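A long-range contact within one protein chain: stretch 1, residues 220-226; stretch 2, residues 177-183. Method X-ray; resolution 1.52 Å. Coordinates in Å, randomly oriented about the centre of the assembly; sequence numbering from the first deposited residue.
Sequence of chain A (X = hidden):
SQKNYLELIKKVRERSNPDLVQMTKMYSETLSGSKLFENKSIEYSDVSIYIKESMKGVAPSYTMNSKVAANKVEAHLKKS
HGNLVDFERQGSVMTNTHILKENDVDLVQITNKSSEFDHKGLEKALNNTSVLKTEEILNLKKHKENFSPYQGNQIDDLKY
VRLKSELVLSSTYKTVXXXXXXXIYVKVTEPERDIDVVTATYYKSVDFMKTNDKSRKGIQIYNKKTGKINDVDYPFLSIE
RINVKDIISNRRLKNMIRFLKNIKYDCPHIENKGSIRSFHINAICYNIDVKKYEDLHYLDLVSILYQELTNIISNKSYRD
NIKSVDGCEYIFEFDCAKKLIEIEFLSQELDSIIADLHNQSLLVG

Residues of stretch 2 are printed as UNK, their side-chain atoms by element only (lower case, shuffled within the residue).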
# COMPACT_ATOMS: atom_id res chain seq x y z
N GLN A 220 14.98 -1.83 -6.90
CA GLN A 220 15.19 -0.88 -8.00
C GLN A 220 14.69 -1.59 -9.25
O GLN A 220 15.30 -2.57 -9.70
CB GLN A 220 16.67 -0.46 -8.13
CG GLN A 220 17.11 0.40 -6.94
CD GLN A 220 18.44 1.06 -7.14
OE1 GLN A 220 19.44 0.61 -6.56
NE2 GLN A 220 18.50 2.12 -7.97
N ILE A 221 13.58 -1.11 -9.76
CA ILE A 221 12.87 -1.77 -10.86
C ILE A 221 13.57 -1.50 -12.18
O ILE A 221 13.91 -0.35 -12.51
CB ILE A 221 11.42 -1.26 -10.89
CG1 ILE A 221 10.73 -1.81 -9.63
CG2 ILE A 221 10.65 -1.78 -12.10
CD1 ILE A 221 9.33 -1.18 -9.37
N TYR A 222 13.71 -2.55 -13.00
CA TYR A 222 14.30 -2.43 -14.33
C TYR A 222 13.33 -1.87 -15.37
O TYR A 222 12.22 -2.37 -15.52
CB TYR A 222 14.78 -3.81 -14.79
CG TYR A 222 15.45 -3.77 -16.16
CD1 TYR A 222 16.64 -3.11 -16.34
CD2 TYR A 222 14.86 -4.36 -17.25
CE1 TYR A 222 17.28 -3.06 -17.59
CE2 TYR A 222 15.48 -4.33 -18.51
CZ TYR A 222 16.67 -3.64 -18.66
OH TYR A 222 17.30 -3.61 -19.91
N ASN A 223 13.75 -0.83 -16.07
CA ASN A 223 12.99 -0.23 -17.15
C ASN A 223 13.52 -0.74 -18.49
O ASN A 223 14.68 -0.52 -18.83
CB ASN A 223 13.13 1.29 -17.09
CG ASN A 223 12.31 2.00 -18.18
OD1 ASN A 223 12.41 1.66 -19.35
ND2 ASN A 223 11.48 2.96 -17.77
N LYS A 224 12.67 -1.45 -19.24
CA LYS A 224 13.14 -2.12 -20.47
C LYS A 224 13.49 -1.13 -21.57
O LYS A 224 14.39 -1.39 -22.36
CB LYS A 224 12.02 -3.05 -20.96
CG LYS A 224 12.28 -3.71 -22.29
CD LYS A 224 11.08 -4.50 -22.73
CE LYS A 224 11.36 -5.24 -24.05
NZ LYS A 224 10.02 -5.68 -24.56
N LYS A 225 12.80 0.00 -21.59
CA LYS A 225 12.99 0.99 -22.65
C LYS A 225 14.29 1.75 -22.45
O LYS A 225 15.05 1.94 -23.41
CB LYS A 225 11.80 1.95 -22.69
CG LYS A 225 11.59 2.60 -24.06
CD LYS A 225 10.54 3.72 -24.04
CE LYS A 225 9.16 3.26 -23.57
NZ LYS A 225 8.52 2.15 -24.36
N THR A 226 14.55 2.22 -21.23
CA THR A 226 15.77 2.98 -20.97
C THR A 226 16.96 2.07 -20.70
O THR A 226 18.11 2.52 -20.85
CB THR A 226 15.58 3.89 -19.76
OG1 THR A 226 15.45 3.10 -18.59
CG2 THR A 226 14.29 4.70 -19.90
N UNK A 177 1.03 -8.56 -22.57
CA UNK A 177 1.55 -7.28 -23.05
C UNK A 177 3.00 -7.17 -22.64
O UNK A 177 3.32 -7.11 -21.44
c UNK A 177 0.75 -6.10 -22.49
o UNK A 177 0.52 -3.76 -22.74
o UNK A 177 2.15 -4.70 -23.86
c UNK A 177 1.17 -4.76 -23.08
N UNK A 178 3.89 -7.20 -23.63
CA UNK A 178 5.32 -7.11 -23.39
C UNK A 178 5.86 -5.74 -23.74
O UNK A 178 7.09 -5.54 -23.68
c UNK A 178 6.00 -7.94 -25.65
c UNK A 178 7.09 -8.61 -26.51
c UNK A 178 6.11 -8.20 -24.14
c UNK A 178 5.68 -9.59 -23.74
N UNK A 179 5.00 -4.78 -24.05
CA UNK A 179 5.47 -3.48 -24.51
C UNK A 179 5.61 -2.42 -23.42
O UNK A 179 6.11 -1.33 -23.72
o UNK A 179 6.44 -5.10 -27.84
c UNK A 179 4.55 -2.95 -25.63
c UNK A 179 4.63 -3.81 -26.88
o UNK A 179 6.87 -3.03 -27.25
c UNK A 179 6.08 -3.99 -27.36
N UNK A 180 5.20 -2.69 -22.18
CA UNK A 180 5.31 -1.67 -21.12
C UNK A 180 6.73 -1.63 -20.58
O UNK A 180 7.43 -2.64 -20.58
c UNK A 180 1.92 -1.78 -19.23
c UNK A 180 1.88 -2.90 -18.23
n UNK A 180 0.78 -2.72 -17.21
c UNK A 180 4.34 -1.91 -19.96
c UNK A 180 2.88 -2.03 -20.41
N UNK A 181 7.14 -0.45 -20.11
CA UNK A 181 8.54 -0.22 -19.75
C UNK A 181 8.89 -0.99 -18.49
O UNK A 181 10.00 -1.54 -18.39
o UNK A 181 9.74 4.28 -20.43
c UNK A 181 8.82 3.62 -19.89
o UNK A 181 8.22 3.98 -18.84
c UNK A 181 8.50 2.27 -20.47
c UNK A 181 8.82 1.25 -19.46
N UNK A 182 8.02 -0.94 -17.49
CA UNK A 182 8.38 -1.36 -16.15
C UNK A 182 7.68 -2.64 -15.72
O UNK A 182 7.91 -3.10 -14.60
n UNK A 182 8.45 2.14 -15.28
c UNK A 182 9.02 0.94 -15.27
c UNK A 182 8.07 -0.23 -15.15
o UNK A 182 10.24 0.79 -15.38
N UNK A 183 6.86 -3.25 -16.56
CA UNK A 183 6.29 -4.56 -16.18
C UNK A 183 5.86 -5.30 -17.44
O UNK A 183 5.72 -4.72 -18.52
c UNK A 183 5.08 -4.43 -15.20
o UNK A 183 4.01 -3.78 -15.90
O HOH W 1 11.22 -4.31 -17.29
O HOH W 2 10.28 -4.43 -14.59
O HOH W 3 10.72 4.18 -15.20

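Position 177 has four side-chain atoms: two carbons in a row, the second carrying two oxygens. This is a short carboxylate. It is out of reach of stretch 1 and touches nothing there. The residue is Asp177. One of its oxygens, OD1, accepts a hydrogen bond from the backbone N of position 179 at 2.9 Å.

Position 178 has four carbons, forked at the first, with one arm two carbons long. The side chain has no polar atom. It makes no close contact with stretch 1, but the backbone O does: NZ of Lys224 donates a hydrogen bond to it at 3.1 Å. The branching identifies Ile178.

Position 179 has three carbons, the third carrying two oxygens. CA-to-CB points away from stretch 1, although the end of the side chain comes nearer. The residue is Glu179. Its carboxylate makes no contact with stretch 1; the closest approach is by its backbone O, 4.3 Å from NZ of Lys225.

Position 180 has four carbons in a row ending in nitrogen. CA-to-CB points away, and the side chain does not contact stretch 1. This is Lys180, whose NZ is hydrogen-bonded elsewhere in the structure.

Position 181 again has three carbons, the third with two oxygens. One carboxylate oxygen lies 3.4 Å from ND2 of Asn223. The carbon between CB and the carboxylate carbon lies 3.3 Å from CE of Lys225. The residue is Glu181, with the largest covered area of either stretch. Its backbone O accepts a nearly straight hydrogen bond from N of Lys224, 2.8 Å with an angle of 175°. Its OE2 accepts the weak hydrogen bond from ND2 of Asn223, and its CG packs on Lys225.

Position 182 has two carbons, the second carrying one oxygen and one nitrogen: a short amide. The oxygen lies 3.4 Å from CB of Asn223. This is Asn182. Its backbone O is 3.9 Å from CG2 of Ile221.

Position 183 has one carbon and one oxygen. Its CA-to-CB bond points away from stretch 1, and the side chain touches nothing there. This is Ser183.

The contact rests on the backbone O of Glu181, which meets N of Lys224. The extended Lys224 side chain reaches back to Ile178, so one residue holds two points of the loop. OD1 of Asn223 accepts a hydrogen bond from N of Thr226 at 2.9 Å, while its ND2 faces stretch 2. Water 3 accepts from ND2 of Asn223 at 2.9 Å and from ND2 of Asn182 at 3.1 Å, bridging the two amides.

Stretch 2 (177-183) DIEKENS
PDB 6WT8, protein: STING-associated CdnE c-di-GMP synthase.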